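Nitrogenase molybdenum-iron protein alpha chain (Clostridium pasteurianum, PDB 4WES) forms, with the beta chain, the molybdenum-iron component of nitrogenase and carries the iron-molybdenum cofactor in the enzyme that reduces dinitrogen to ammonia. Local coordinates at residues 261-266 against 376-381; 370-375 against 382-387; 272-277 against 423-428. All coordinates share one frame; numbering follows the deposited sequence.

Contact 1 (261-266 against 376-381); sequences QCHRSI and EGREVI. With ICS (iron-sulfur-molybdenum cluster with interstitial carbon), chain F.
His263, in the first turn of helix 263-277, looks across at Arg378, and their CA atoms, 10.0 Å apart, mark where the two backbones come nearest. Gly377 leaves helix 372-376 with positive phi, and residues 378-381 wind on as a 3-10 turn. Across this gap the link is made by side chains alone. His263 holds CG anti to its own N (chi1 174°), which sends the ring toward the turn. Its NE2 accepts a hydrogen bond from Arg378 NH2 at 2.9 Å. The bond is nearly straight, 164° at the hydrogen, and stays close to both planes although ring and guanidinium are turned 74° apart: the meeting is edge to edge. With NE2 accepting, the proton is probably on ND1, which pairs with Asp374. The residues just before and after His263 belong to the cofactor site. Cys262 occupies the N-cap; its SG binds the iron atom FE1 of the iron-molybdenum cluster at 2.3 Å and also accepts from Ser265 N at 3.4 Å, a capping bond that ties the cluster ligand to the first turn of the helix. Ser265 OG, hydrogen-bonded to Tyr216, sits 3.7 Å from the cluster sulfide S2A. On the Arg378 side, Ile381 CD1 lies over one face of the guanidinium, 3.8 Å above its plane, while NH1 makes a salt bridge to Glu271.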
# COMPACT_ATOMS: atom_id res chain seq x y z
N GLN A 261 -3.05 0.80 -42.72
CA GLN A 261 -3.18 1.77 -41.63
C GLN A 261 -1.86 2.54 -41.47
O GLN A 261 -1.82 3.72 -41.72
CB GLN A 261 -3.62 1.08 -40.33
CG GLN A 261 -3.75 2.01 -39.11
CD GLN A 261 -4.82 3.04 -39.28
OE1 GLN A 261 -5.94 2.71 -39.69
NE2 GLN A 261 -4.52 4.28 -38.91
N CYS A 262 -0.80 1.84 -41.08
CA CYS A 262 0.52 2.45 -41.05
C CYS A 262 1.20 2.28 -42.41
O CYS A 262 1.67 1.17 -42.74
CB CYS A 262 1.41 1.82 -39.98
SG CYS A 262 3.04 2.54 -40.07
N HIS A 263 1.23 3.34 -43.21
CA HIS A 263 1.89 3.25 -44.50
C HIS A 263 3.37 2.92 -44.38
O HIS A 263 3.90 2.06 -45.09
CB HIS A 263 1.69 4.55 -45.29
CG HIS A 263 2.45 4.58 -46.57
ND1 HIS A 263 3.67 5.21 -46.71
CD2 HIS A 263 2.17 4.03 -47.79
CE1 HIS A 263 4.10 5.05 -47.95
NE2 HIS A 263 3.22 4.33 -48.63
N ARG A 264 4.08 3.63 -43.50
CA ARG A 264 5.52 3.53 -43.47
C ARG A 264 5.99 2.10 -43.22
O ARG A 264 6.92 1.62 -43.88
CB ARG A 264 6.08 4.48 -42.38
CG ARG A 264 7.58 4.50 -42.23
CD ARG A 264 8.35 5.07 -43.40
NE ARG A 264 8.59 4.11 -44.48
CZ ARG A 264 8.39 4.30 -45.77
NH1 ARG A 264 7.76 5.36 -46.23
NH2 ARG A 264 8.76 3.34 -46.61
N SER A 265 5.40 1.42 -42.22
CA SER A 265 5.96 0.16 -41.80
C SER A 265 5.60 -1.01 -42.70
O SER A 265 6.30 -2.02 -42.67
CB SER A 265 5.53 -0.21 -40.37
OG SER A 265 4.13 -0.49 -40.30
N ILE A 266 4.52 -0.90 -43.49
CA ILE A 266 3.98 -2.08 -44.17
C ILE A 266 3.79 -1.91 -45.65
O ILE A 266 3.35 -2.85 -46.34
CB ILE A 266 2.63 -2.55 -43.51
CG1 ILE A 266 2.43 -4.06 -43.53
CG2 ILE A 266 1.47 -1.76 -44.06
CD1 ILE A 266 3.47 -4.83 -42.74
N GLU A 376 4.86 14.00 -48.15
CA GLU A 376 4.50 14.67 -49.40
C GLU A 376 3.55 13.87 -50.27
O GLU A 376 3.02 14.39 -51.27
CB GLU A 376 5.76 14.97 -50.20
CG GLU A 376 6.78 15.86 -49.50
CD GLU A 376 8.06 16.04 -50.27
OE1 GLU A 376 7.97 16.26 -51.52
OE2 GLU A 376 9.16 15.96 -49.67
N GLY A 377 3.37 12.60 -49.95
CA GLY A 377 2.60 11.67 -50.74
C GLY A 377 3.41 10.75 -51.62
O GLY A 377 4.55 11.06 -51.99
N ARG A 378 2.85 9.60 -51.94
CA ARG A 378 3.55 8.61 -52.74
C ARG A 378 3.90 9.05 -54.16
O ARG A 378 4.78 8.46 -54.81
CB ARG A 378 2.75 7.30 -52.80
CG ARG A 378 2.79 6.52 -51.50
CD ARG A 378 1.94 5.26 -51.57
NE ARG A 378 2.42 4.33 -52.59
CZ ARG A 378 3.36 3.40 -52.41
NH1 ARG A 378 3.71 2.63 -53.43
NH2 ARG A 378 3.90 3.18 -51.23
N GLU A 379 3.25 10.10 -54.64
CA GLU A 379 3.56 10.61 -55.96
C GLU A 379 5.01 11.08 -56.05
O GLU A 379 5.51 11.17 -57.17
CB GLU A 379 2.63 11.76 -56.37
CG GLU A 379 2.55 12.92 -55.40
CD GLU A 379 1.38 12.81 -54.42
OE1 GLU A 379 1.13 11.71 -53.78
OE2 GLU A 379 0.72 13.86 -54.27
N VAL A 380 5.67 11.37 -54.93
CA VAL A 380 7.06 11.83 -55.01
C VAL A 380 8.08 10.68 -55.06
O VAL A 380 9.28 10.93 -55.23
CB VAL A 380 7.45 12.82 -53.89
CG1 VAL A 380 6.44 13.95 -53.80
CG2 VAL A 380 7.65 12.11 -52.55
N ILE A 381 7.64 9.44 -54.94
CA ILE A 381 8.57 8.30 -54.85
C ILE A 381 9.61 8.27 -55.98
O ILE A 381 10.80 8.05 -55.72
CB ILE A 381 7.81 6.96 -54.70
CG1 ILE A 381 7.23 6.84 -53.28
CG2 ILE A 381 8.73 5.79 -55.02
CD1 ILE A 381 6.33 5.65 -53.06
FE1 ICS F . 3.73 2.51 -37.90
MO1 ICS F . 6.11 4.04 -31.54
FE2 ICS F . 5.89 2.53 -36.34
FE3 ICS F . 3.50 1.92 -35.30
FE4 ICS F . 4.01 4.40 -36.11
FE5 ICS F . 4.92 4.98 -33.77
FE6 ICS F . 6.74 3.09 -33.97
FE7 ICS F . 4.42 2.53 -32.96
CX ICS F . 4.89 3.27 -34.78
S1A ICS F . 5.41 4.09 -37.91
S1B ICS F . 7.12 5.18 -33.32
S2A ICS F . 4.64 0.71 -36.88
S2B ICS F . 7.95 2.22 -35.57
S3A ICS F . 3.89 6.41 -35.17
S3B ICS F . 6.39 1.78 -32.21
S4A ICS F . 2.07 3.23 -36.47
S4B ICS F . 3.82 4.39 -31.90
S5A ICS F . 2.86 1.02 -33.36

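Contact 2 (370-375 against 382-387); sequences AHRDDY and PTIKID
Arg372 and Thr383 tie the start of the short helix 372-376 to the 3-10 turn and loop that follow it, closing a compact fold-back in which the chain returns beside its own helix. The CA atoms of Arg372 and Ile384, 7.3 Å apart, are the nearest pair. The arginine chain bends at chi3 (60°), and NH1 donates to Thr383 OG1 at 3.1 Å, the hydroxyl lying toward an edge of the guanidinium but 22° off its plane. The bond is bent, 146° at the hydrogen. One water spans the same pair, accepting from Arg372 NH2 at 3.0 Å and donating to Thr383 OG1, while the threonine hydroxyl also bonds to Val380 O. Another water accepts from Arg372 NH1 at 2.9 Å and from Lys385 N at 3.2 Å, carrying the grip on to the next residues of the loop. NE of the arginine is engaged by Glu376 in a salt bridge, so the guanidinium is held from several directions. Alongside these polar links, Ile384 CD1 packs 4.0 Å from Arg372 CB and 3.7 Å from Asp373 OD1. At the helix start, His371 is the N-cap and its N donates to Asp374 OD2 at 2.9 Å, the backbone half of a capping box; the carboxylate accepts with its anti lone pair. Helix 263-277 packs on this turn through His263, Arg264 and Tyr268, and Tyr375 sets its ring edge-to-face against Phe367 on strand 361-367.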
# COMPACT_ATOMS: atom_id res chain seq x y z
N ALA A 370 9.84 8.92 -40.76
CA ALA A 370 9.09 8.76 -41.99
C ALA A 370 9.94 9.21 -43.18
O ALA A 370 10.93 9.93 -43.04
CB ALA A 370 7.80 9.57 -41.94
N HIS A 371 9.50 8.82 -44.37
CA HIS A 371 10.19 9.15 -45.59
C HIS A 371 9.44 10.29 -46.30
O HIS A 371 8.32 10.65 -45.91
CB HIS A 371 10.33 7.94 -46.51
CG HIS A 371 11.05 6.77 -45.90
ND1 HIS A 371 11.38 5.67 -46.66
CD2 HIS A 371 11.41 6.47 -44.63
CE1 HIS A 371 11.94 4.76 -45.88
NE2 HIS A 371 11.97 5.21 -44.65
N ARG A 372 10.02 10.82 -47.38
CA ARG A 372 9.37 11.92 -48.08
C ARG A 372 7.96 11.56 -48.52
O ARG A 372 7.08 12.43 -48.52
CB ARG A 372 10.20 12.37 -49.28
CG ARG A 372 11.40 13.24 -48.91
CD ARG A 372 12.12 13.75 -50.15
NE ARG A 372 11.23 14.54 -50.98
CZ ARG A 372 11.18 14.47 -52.29
NH1 ARG A 372 12.08 13.79 -52.97
NH2 ARG A 372 10.23 15.13 -52.92
N ASP A 373 7.72 10.30 -48.91
CA ASP A 373 6.38 9.91 -49.34
C ASP A 373 5.33 10.03 -48.23
O ASP A 373 4.13 10.26 -48.52
CB ASP A 373 6.34 8.51 -50.00
CG ASP A 373 7.20 7.45 -49.31
OD1 ASP A 373 8.37 7.70 -48.97
OD2 ASP A 373 6.69 6.32 -49.22
N ASP A 374 5.71 9.79 -46.98
CA ASP A 374 4.76 9.96 -45.88
C ASP A 374 4.41 11.43 -45.66
O ASP A 374 3.29 11.74 -45.23
CB ASP A 374 5.31 9.36 -44.60
CG ASP A 374 5.65 7.89 -44.77
OD1 ASP A 374 4.72 7.08 -44.88
OD2 ASP A 374 6.86 7.61 -44.85
N TYR A 375 5.38 12.33 -45.86
CA TYR A 375 5.14 13.77 -45.75
C TYR A 375 4.39 14.33 -46.95
O TYR A 375 3.43 15.09 -46.79
CB TYR A 375 6.45 14.50 -45.57
CG TYR A 375 7.17 14.34 -44.25
CD1 TYR A 375 6.78 15.08 -43.14
CD2 TYR A 375 8.24 13.47 -44.09
CE1 TYR A 375 7.45 15.00 -41.92
CE2 TYR A 375 8.93 13.38 -42.90
CZ TYR A 375 8.54 14.15 -41.80
OH TYR A 375 9.18 14.08 -40.61
N PRO A 382 9.21 8.53 -57.24
CA PRO A 382 10.21 8.49 -58.32
C PRO A 382 11.37 9.49 -58.17
O PRO A 382 12.42 9.31 -58.81
CB PRO A 382 9.40 8.80 -59.57
CG PRO A 382 8.02 8.32 -59.24
CD PRO A 382 7.84 8.64 -57.78
N THR A 383 11.18 10.52 -57.34
CA THR A 383 12.16 11.57 -57.15
C THR A 383 13.03 11.36 -55.92
O THR A 383 13.95 12.16 -55.67
CB THR A 383 11.49 12.96 -56.98
OG1 THR A 383 10.87 13.08 -55.69
CG2 THR A 383 10.51 13.27 -58.09
N ILE A 384 12.74 10.33 -55.13
CA ILE A 384 13.47 10.15 -53.88
C ILE A 384 14.88 9.62 -54.18
O ILE A 384 15.03 8.58 -54.81
CB ILE A 384 12.70 9.21 -52.92
CG1 ILE A 384 11.40 9.88 -52.49
CG2 ILE A 384 13.57 8.89 -51.71
CD1 ILE A 384 10.56 9.05 -51.56
N LYS A 385 15.88 10.37 -53.72
CA LYS A 385 17.28 10.06 -53.88
C LYS A 385 17.67 8.98 -52.91
O LYS A 385 17.36 9.04 -51.76
CB LYS A 385 18.12 11.29 -53.55
CG LYS A 385 17.90 12.48 -54.48
CD LYS A 385 17.80 13.78 -53.71
CE LYS A 385 16.89 14.77 -54.41
NZ LYS A 385 16.32 15.77 -53.46
N ILE A 386 18.44 8.03 -53.38
CA ILE A 386 18.89 6.95 -52.56
C ILE A 386 20.02 7.44 -51.66
O ILE A 386 21.04 7.85 -52.14
CB ILE A 386 19.42 5.81 -53.44
CG1 ILE A 386 18.39 5.47 -54.55
CG2 ILE A 386 19.77 4.61 -52.58
CD1 ILE A 386 18.80 4.32 -55.45
N ASP A 387 19.85 7.39 -50.36
CA ASP A 387 20.79 7.98 -49.46
C ASP A 387 21.86 6.93 -49.06
O ASP A 387 21.59 5.72 -48.93
CB ASP A 387 19.94 8.47 -48.28
CG ASP A 387 20.74 8.94 -47.16
OD1 ASP A 387 20.83 10.15 -47.01
OD2 ASP A 387 21.21 8.07 -46.44
O HOH W 1 14.86 13.09 -52.28
O HOH W 2 9.47 15.87 -55.69

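Contact 3 (272-277 against 423-428)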
# COMPACT_ATOMS: atom_id res chain seq x y z
N MET A 272 4.15 -5.53 -52.62
CA MET A 272 4.55 -6.86 -53.08
C MET A 272 3.37 -7.81 -53.21
O MET A 272 3.34 -8.65 -54.10
CB MET A 272 5.66 -7.46 -52.22
CG MET A 272 6.96 -6.71 -52.38
SD MET A 272 8.38 -7.41 -51.54
CE MET A 272 8.05 -6.92 -49.85
N MET A 273 2.38 -7.70 -52.31
CA MET A 273 1.19 -8.53 -52.43
C MET A 273 0.39 -8.17 -53.67
O MET A 273 -0.22 -9.04 -54.31
CB MET A 273 0.34 -8.45 -51.17
CG MET A 273 0.97 -9.14 -49.99
SD MET A 273 -0.08 -9.19 -48.52
CE MET A 273 -1.24 -10.47 -49.00
N GLU A 274 0.32 -6.88 -54.01
CA GLU A 274 -0.33 -6.48 -55.24
C GLU A 274 0.41 -7.07 -56.45
O GLU A 274 -0.22 -7.61 -57.36
CB GLU A 274 -0.44 -4.96 -55.37
CG GLU A 274 -1.24 -4.53 -56.60
CD GLU A 274 -1.58 -3.07 -56.68
OE1 GLU A 274 -1.30 -2.32 -55.73
OE2 GLU A 274 -2.08 -2.68 -57.73
N THR A 275 1.75 -6.97 -56.48
CA THR A 275 2.50 -7.48 -57.61
C THR A 275 2.37 -9.00 -57.75
O THR A 275 2.18 -9.54 -58.85
CB THR A 275 3.96 -7.09 -57.46
OG1 THR A 275 4.05 -5.67 -57.41
CG2 THR A 275 4.80 -7.67 -58.55
N LYS A 276 2.54 -9.71 -56.63
CA LYS A 276 2.65 -11.16 -56.67
C LYS A 276 1.28 -11.85 -56.78
O LYS A 276 1.16 -12.85 -57.49
CB LYS A 276 3.40 -11.67 -55.45
CG LYS A 276 3.61 -13.18 -55.44
CD LYS A 276 4.59 -13.61 -54.34
CE LYS A 276 4.75 -15.12 -54.30
NZ LYS A 276 5.81 -15.56 -53.36
N TYR A 277 0.29 -11.34 -56.06
CA TYR A 277 -1.03 -11.99 -55.95
C TYR A 277 -2.16 -11.26 -56.69
O TYR A 277 -3.22 -11.85 -56.91
CB TYR A 277 -1.41 -12.18 -54.47
CG TYR A 277 -0.45 -13.06 -53.73
CD1 TYR A 277 -0.35 -14.43 -54.02
CD2 TYR A 277 0.39 -12.54 -52.75
CE1 TYR A 277 0.56 -15.24 -53.36
CE2 TYR A 277 1.26 -13.35 -52.10
CZ TYR A 277 1.36 -14.70 -52.38
OH TYR A 277 2.26 -15.48 -51.71
N PRO A 423 -8.57 5.67 -52.30
CA PRO A 423 -7.11 5.74 -52.32
C PRO A 423 -6.49 4.36 -52.61
O PRO A 423 -5.75 3.79 -51.79
CB PRO A 423 -6.77 6.23 -50.92
CG PRO A 423 -7.87 5.66 -50.07
CD PRO A 423 -9.11 5.74 -50.93
N LEU A 424 -6.84 3.82 -53.78
CA LEU A 424 -6.26 2.56 -54.25
C LEU A 424 -4.77 2.75 -54.57
O LEU A 424 -4.40 3.58 -55.41
CB LEU A 424 -7.03 2.03 -55.46
CG LEU A 424 -8.30 1.27 -55.14
CD1 LEU A 424 -9.24 1.23 -56.32
CD2 LEU A 424 -7.99 -0.15 -54.69
N SER A 425 -3.95 1.97 -53.90
CA SER A 425 -2.49 2.00 -54.07
C SER A 425 -1.96 3.42 -54.03
O SER A 425 -1.08 3.77 -54.78
CB SER A 425 -2.12 1.27 -55.37
OG SER A 425 -2.71 -0.02 -55.35
N SER A 426 -2.48 4.22 -53.10
CA SER A 426 -2.04 5.60 -53.02
C SER A 426 -2.10 6.08 -51.59
O SER A 426 -2.74 5.48 -50.72
CB SER A 426 -2.86 6.47 -53.95
OG SER A 426 -4.17 6.49 -53.54
N TYR A 427 -1.36 7.16 -51.31
CA TYR A 427 -1.34 7.80 -50.00
C TYR A 427 -0.92 9.22 -50.23
O TYR A 427 0.19 9.47 -50.70
CB TYR A 427 -0.35 7.11 -49.07
CG TYR A 427 -0.19 7.71 -47.68
CD1 TYR A 427 -1.26 8.27 -46.99
CD2 TYR A 427 1.04 7.69 -47.04
CE1 TYR A 427 -1.11 8.77 -45.72
CE2 TYR A 427 1.20 8.19 -45.76
CZ TYR A 427 0.13 8.73 -45.10
OH TYR A 427 0.29 9.18 -43.80
N GLY A 428 -1.81 10.16 -49.90
CA GLY A 428 -1.53 11.58 -50.14
C GLY A 428 -0.50 12.22 -49.24
O GLY A 428 -0.00 13.29 -49.57
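The carboxylate of Glu274 is met at OE1, on the syn side, by the hydroxyl of Ser425, which stands 24° out of the carboxylate plane. Two further flat groups belong to these segments but look elsewhere: Lys276 CG lies 4.0 Å above the ring plane of Tyr277, over its centre, and the Tyr427 ring meets that of His263 with the planes at about 40°, its OH bonding to His349. Between the segments themselves, one hydrogen bond does the work. Ser425 OG donates to Glu274 OE1, and the two atoms are 2.7 Å apart, a short bond, as expected if the carboxylate is ionised. OE2 of Glu274 remains 3.6 Å from the same OG, so the hydroxyl clearly chooses one oxygen instead of straddling both. The backbones keep their distance, with the CA atoms of Glu274 and Ser425 8.8 Å apart. That gap is bridged because Glu274 is stretched out, CG anti to the backbone N (chi1 -175°) and the chain still extended beyond it, which takes the carboxylate straight off the helix. Ser425, for its part, has both phi and psi positive, a left-handed kink in the loop, and its CB points toward the helix. Glu274 and Ser425 also both touch Trp281. Around them the loop runs beside strand 281-283 in the antiparallel sense, with backbone hydrogen bonds between Pro423 and Lys283 and between Ser425 and Trp281, while Leu424 packs on helix 411-419. Helix 263-277 connects the neighbouring parallel strands 257-260 and 281-283, so this polar clasp sits at the edge of a beta-alpha-beta crossover, the building unit of the Rossmann-like domains of nitrogenase alpha chains.

Contacts 1 and 3 use opposite ends of helix 263-277: the N-terminal turn, beside the cofactor, and the last turns, near the surface. Contact 2 shares helix 372-376 and its following turn with contact 1, and is partly buried like it. Contacts 1 and 2 are joined directly by Asp374, which takes His263 ND1 on one oxygen and Arg264 NH1 on the other. Tyr427 then connects contact 3 to contact 1, its backbone O probably accepting from Arg378 N, while its ring packs on His263. The chemistry shifts accordingly: metal ligation and a histidine-arginine bond in contact 1, a water-bridged arginine with some aliphatic packing in contact 2, and a lone serine-carboxylate bond in contact 3.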